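Local coordinates for protein protease Do-like 1, chloroplastic (PDB 3QO6) that cleaves proteins as a chloroplast serine protease of the HtrA type, is required at high temperature and may degrade damaged proteins, at residues B[265-270]-B[326-331]; B[288-293]-B[311-316]. One frame throughout, in Å; residues are numbered along the deposited sequence.

In the fold
The C-terminal PDZ domain of this protease shows how contacts distant in sequence can share one sheet. Along the chain, the end of helix 263-266 and the turn after it come first; they meet strand 326-332 only much later, so interaction 1 closes a long loop spanning most of the domain. Within that span falls interaction 2, where 288-293 pairs with 311-316 and closes a shorter loop that includes helix 297-304. The two therefore nest and do not cross. Strands 312-318 and 326-332 are sheet neighbours, joined by backbone bonds such as Val328 N to Val313 O at 2.7 Å, and through them the short helix is tied to strand 285-289.

Interaction 1. Residues B[265-270]-B[326-331]; sequences GKAGLQ and ISVTLE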
loop_
_atom_site.group_PDB
_atom_site.type_symbol
_atom_site.label_atom_id
_atom_site.label_comp_id
_atom_site.label_asym_id
_atom_site.label_seq_id
_atom_site.Cartn_x
_atom_site.Cartn_y
_atom_site.Cartn_z
ATOM N N GLY B 265 -1.678 46.646 7.669
ATOM C CA GLY B 265 -1.661 47.307 6.378
ATOM C C GLY B 265 -1.761 48.818 6.575
ATOM O O GLY B 265 -0.873 49.557 6.152
ATOM N N LYS B 266 -2.836 49.275 7.228
ATOM C CA LYS B 266 -3.048 50.695 7.490
ATOM C C LYS B 266 -1.891 51.240 8.306
ATOM O O LYS B 266 -1.581 52.429 8.227
ATOM C CB LYS B 266 -4.348 50.926 8.255
ATOM C CG LYS B 266 -5.589 50.448 7.534
ATOM C CD LYS B 266 -6.766 50.328 8.484
ATOM C CE LYS B 266 -7.870 49.531 7.845
ATOM N NZ LYS B 266 -9.072 49.403 8.720
ATOM N N ALA B 267 -1.254 50.378 9.092
ATOM C CA ALA B 267 -0.121 50.796 9.904
ATOM C C ALA B 267 1.157 50.766 9.098
ATOM O O ALA B 267 2.228 51.044 9.649
ATOM C CB ALA B 267 0.032 49.901 11.111
ATOM N N GLY B 268 1.047 50.386 7.818
ATOM C CA GLY B 268 2.202 50.342 6.924
ATOM C C GLY B 268 3.300 49.261 6.998
ATOM O O GLY B 268 4.481 49.560 6.699
ATOM N N LEU B 269 2.956 48.032 7.398
ATOM C CA LEU B 269 3.945 46.956 7.414
ATOM C C LEU B 269 4.135 46.522 5.961
ATOM O O LEU B 269 3.173 46.508 5.181
ATOM C CB LEU B 269 3.461 45.767 8.232
ATOM C CG LEU B 269 4.018 45.717 9.646
ATOM C CD1 LEU B 269 3.511 46.928 10.424
ATOM C CD2 LEU B 269 3.611 44.401 10.314
ATOM N N GLN B 270 5.360 46.154 5.592
ATOM C CA GLN B 270 5.632 45.764 4.211
ATOM C C GLN B 270 5.563 44.276 3.929
ATOM O O GLN B 270 6.015 43.448 4.725
ATOM C CB GLN B 270 6.998 46.271 3.787
ATOM C CG GLN B 270 7.183 47.762 3.984
ATOM C CD GLN B 270 8.626 48.182 3.793
ATOM O OE1 GLN B 270 9.026 49.261 4.220
ATOM N NE2 GLN B 270 9.419 47.325 3.147
ATOM N N ILE B 326 6.449 49.574 15.208
ATOM C CA ILE B 326 5.233 50.076 14.569
ATOM C C ILE B 326 4.026 49.782 15.437
ATOM O O ILE B 326 3.866 48.681 15.960
ATOM C CB ILE B 326 5.032 49.441 13.167
ATOM C CG1 ILE B 326 6.231 49.787 12.284
ATOM C CG2 ILE B 326 3.739 49.944 12.527
ATOM C CD1 ILE B 326 6.115 49.334 10.862
ATOM N N SER B 327 3.181 50.777 15.630
ATOM C CA SER B 327 2.014 50.527 16.434
ATOM C C SER B 327 0.862 50.138 15.528
ATOM O O SER B 327 0.561 50.809 14.536
ATOM C CB SER B 327 1.664 51.750 17.290
ATOM O OG SER B 327 2.233 51.636 18.589
ATOM N N VAL B 328 0.234 49.022 15.865
ATOM C CA VAL B 328 -0.895 48.546 15.096
ATOM C C VAL B 328 -2.066 48.358 16.037
ATOM O O VAL B 328 -1.908 47.817 17.128
ATOM C CB VAL B 328 -0.578 47.203 14.433
ATOM C CG1 VAL B 328 -1.701 46.804 13.491
ATOM C CG2 VAL B 328 0.725 47.308 13.677
ATOM N N THR B 329 -3.236 48.837 15.639
ATOM C CA THR B 329 -4.423 48.643 16.471
ATOM C C THR B 329 -5.226 47.498 15.852
ATOM O O THR B 329 -5.700 47.575 14.712
ATOM C CB THR B 329 -5.306 49.915 16.571
ATOM O OG1 THR B 329 -4.838 50.910 15.657
ATOM C CG2 THR B 329 -5.256 50.476 17.977
ATOM N N LEU B 330 -5.363 46.431 16.625
ATOM C CA LEU B 330 -6.055 45.251 16.160
ATOM C C LEU B 330 -7.540 45.424 15.908
ATOM O O LEU B 330 -8.267 45.926 16.760
ATOM C CB LEU B 330 -5.814 44.099 17.147
ATOM C CG LEU B 330 -4.365 43.624 17.285
ATOM C CD1 LEU B 330 -3.686 44.416 18.339
ATOM C CD2 LEU B 330 -4.344 42.176 17.671
ATOM N N GLU B 331 -7.987 44.994 14.733
ATOM C CA GLU B 331 -9.395 45.073 14.362
ATOM C C GLU B 331 -9.987 43.682 14.279
ATOM O O GLU B 331 -9.271 42.701 14.068
ATOM C CB GLU B 331 -9.552 45.722 12.997
ATOM C CG GLU B 331 -8.912 47.069 12.889
ATOM C CD GLU B 331 -8.708 47.464 11.448
ATOM O OE1 GLU B 331 -8.119 48.534 11.202
ATOM O OE2 GLU B 331 -9.135 46.697 10.556
#
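Lys266 and Glu331 join a helix end to a strand by a salt bridge, NZ to OE1 at 2.8 Å. The lysine chain sets out from CB with CG anti to its carbonyl carbon (chi1 -60°) and then runs extended. Its CD and CE each pass 3.5 Å from Glu331 OE1, before NZ takes that oxygen on the syn side, 26° out of the carboxylate plane. An alanine in place of Glu331 would probably leave the ammonium group without its carboxylate mate and the outer lysine chain freer to turn. Helix 263-266 of the PDZ domain stops here in a Schellman motif, with Gly268 at positive phi and its N bonded to Gly265 O, and the turn lays apolar side chains against strand 326-332. Ala267 CB sits 3.7 Å from Val328 CG2 and 3.6 Å from Ser327 O. Beyond the glycine, the Leu269 and Ile326 side chains run antiparallel, one past the other: Leu269 CD1 comes within 3.6 Å of Ile326 CD1 and also meets CG2 of the same isoleucine. Leu269 also touches Ala264, while Val328 rests on Pro263 and Leu235.

Interaction 2. Residues B[288-293]-B[311-316]; sequences SVNGTK and DEVTVE
Two neighbouring antiparallel strands of the PDZ-domain sheet meet where Ser288 and Val289, at the end of strand 285-289, pair with Glu316 and Val315 of strand 312-318. Ser288 and Glu316 form a hydrogen-bonded pair, with Glu316 N donating to Ser288 O at 2.9 Å. That donor stands above the carbonyl plane, 36° out of it, although the N-H points fairly straight at the oxygen (160°). Val289 and Val315 are the adjacent non-hydrogen-bonded pair, their CA atoms 4.2 Å apart. One residue on, Asn290 N bonds to Thr314 O; the modelled separation is very short, and its exact value is doubtful. Here the pairing with strand 312-318 ends, and the chain doubles back in a tight turn: Val289 N is bonded to Thr292 O, and Gly291 has a positive phi.

The side chains divide between the two faces. On one, Val289 puts CG2 anti to its backbone N (CG1 at chi1 66°), and this methyl approaches Val315 CG1 to 3.9 Å, the two side chains crossing obliquely. Ile303 of helix 297-304 and Val294 also touch Val289, so this face turns into the domain interior. On the opposite face Ser288 OG lies beside the outgoing chain of Glu316, 3.3 Å from CD. The glutamate runs out extended from a CG anti to its backbone N, and its OE2 is hydrogen-bonded to Thr287 OG1, with a long, weak ion pair to Lys323.

The chemistry is thus split by face: on the inner face the valines bury apolar surface, whereas the glutamate carboxylate, held by a threonine hydroxyl and only weakly paired with a lysine, would probably remain charged.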
loop_
_atom_site.group_PDB
_atom_site.type_symbol
_atom_site.label_atom_id
_atom_site.label_comp_id
_atom_site.label_asym_id
_atom_site.label_seq_id
_atom_site.Cartn_x
_atom_site.Cartn_y
_atom_site.Cartn_z
ATOM N N SER B 288 9.371 40.859 17.508
ATOM C CA SER B 288 8.764 41.089 18.805
ATOM C C SER B 288 7.449 41.834 18.634
ATOM O O SER B 288 7.239 42.558 17.654
ATOM C CB SER B 288 9.691 41.912 19.701
ATOM O OG SER B 288 9.507 43.305 19.489
ATOM N N VAL B 289 6.560 41.633 19.597
ATOM C CA VAL B 289 5.262 42.283 19.606
ATOM C C VAL B 289 5.162 42.799 21.038
ATOM O O VAL B 289 5.325 42.030 21.991
ATOM C CB VAL B 289 4.145 41.281 19.290
ATOM C CG1 VAL B 289 4.033 40.264 20.401
ATOM C CG2 VAL B 289 2.853 42.005 19.090
ATOM N N ASN B 290 4.915 44.100 21.171
ATOM C CA ASN B 290 4.865 44.775 22.466
ATOM C C ASN B 290 5.343 43.967 23.679
ATOM O O ASN B 290 4.555 43.354 24.393
ATOM C CB ASN B 290 3.474 45.380 22.739
ATOM C CG ASN B 290 2.361 44.373 22.676
ATOM O OD1 ASN B 290 2.510 43.232 23.105
ATOM N ND2 ASN B 290 1.213 44.802 22.165
ATOM N N GLY B 291 6.655 43.979 23.894
ATOM C CA GLY B 291 7.230 43.275 25.023
ATOM C C GLY B 291 7.736 41.893 24.683
ATOM O O GLY B 291 8.940 41.671 24.559
ATOM N N THR B 292 6.808 40.960 24.527
ATOM C CA THR B 292 7.161 39.588 24.218
ATOM C C THR B 292 7.822 39.425 22.854
ATOM O O THR B 292 7.403 40.030 21.861
ATOM C CB THR B 292 5.931 38.699 24.276
ATOM O OG1 THR B 292 5.283 38.874 25.543
ATOM C CG2 THR B 292 6.329 37.239 24.101
ATOM N N LYS B 293 8.862 38.597 22.827
ATOM C CA LYS B 293 9.607 38.327 21.611
ATOM C C LYS B 293 8.901 37.275 20.779
ATOM O O LYS B 293 8.224 36.395 21.309
ATOM C CB LYS B 293 11.012 37.826 21.934
ATOM C CG LYS B 293 11.803 37.466 20.692
ATOM C CD LYS B 293 13.174 36.897 21.016
ATOM C CE LYS B 293 13.991 36.697 19.738
ATOM N NZ LYS B 293 15.340 36.107 20.006
ATOM N N ASP B 311 -7.030 46.800 20.906
ATOM C CA ASP B 311 -5.730 47.030 21.554
ATOM C C ASP B 311 -4.702 47.621 20.589
ATOM O O ASP B 311 -4.600 47.198 19.432
ATOM C CB ASP B 311 -5.162 45.722 22.114
ATOM C CG ASP B 311 -5.874 45.258 23.368
ATOM O OD1 ASP B 311 -6.963 45.789 23.679
ATOM O OD2 ASP B 311 -5.347 44.349 24.040
ATOM N N GLU B 312 -3.942 48.606 21.045
ATOM C CA GLU B 312 -2.935 49.162 20.167
ATOM C C GLU B 312 -1.626 48.469 20.504
ATOM O O GLU B 312 -0.923 48.835 21.438
ATOM C CB GLU B 312 -2.782 50.665 20.344
ATOM C CG GLU B 312 -1.903 51.250 19.246
ATOM C CD GLU B 312 -1.388 52.639 19.555
ATOM O OE1 GLU B 312 -0.769 52.805 20.630
ATOM O OE2 GLU B 312 -1.588 53.553 18.719
ATOM N N VAL B 313 -1.315 47.444 19.731
ATOM C CA VAL B 313 -0.111 46.670 19.933
ATOM C C VAL B 313 1.086 47.265 19.205
ATOM O O VAL B 313 0.986 47.685 18.044
ATOM C CB VAL B 313 -0.344 45.247 19.461
ATOM C CG1 VAL B 313 0.960 44.560 19.237
ATOM C CG2 VAL B 313 -1.170 44.513 20.491
ATOM N N THR B 314 2.219 47.307 19.900
ATOM C CA THR B 314 3.440 47.844 19.317
ATOM C C THR B 314 4.305 46.674 18.838
ATOM O O THR B 314 4.783 45.860 19.627
ATOM C CB THR B 314 4.206 48.764 20.344
ATOM O OG1 THR B 314 5.580 48.891 19.960
ATOM C CG2 THR B 314 4.124 48.207 21.744
ATOM N N VAL B 315 4.480 46.597 17.523
ATOM C CA VAL B 315 5.256 45.525 16.927
ATOM C C VAL B 315 6.581 45.974 16.333
ATOM O O VAL B 315 6.674 46.981 15.629
ATOM C CB VAL B 315 4.438 44.773 15.813
ATOM C CG1 VAL B 315 2.980 44.654 16.227
ATOM C CG2 VAL B 315 4.543 45.492 14.486
ATOM N N GLU B 316 7.604 45.186 16.604
ATOM C CA GLU B 316 8.945 45.452 16.118
ATOM C C GLU B 316 9.251 44.555 14.920
ATOM O O GLU B 316 9.057 43.349 14.979
ATOM C CB GLU B 316 9.916 45.192 17.265
ATOM C CG GLU B 316 11.382 45.125 16.923
ATOM C CD GLU B 316 12.188 44.617 18.116
ATOM O OE1 GLU B 316 12.199 45.312 19.164
ATOM O OE2 GLU B 316 12.789 43.515 18.013
#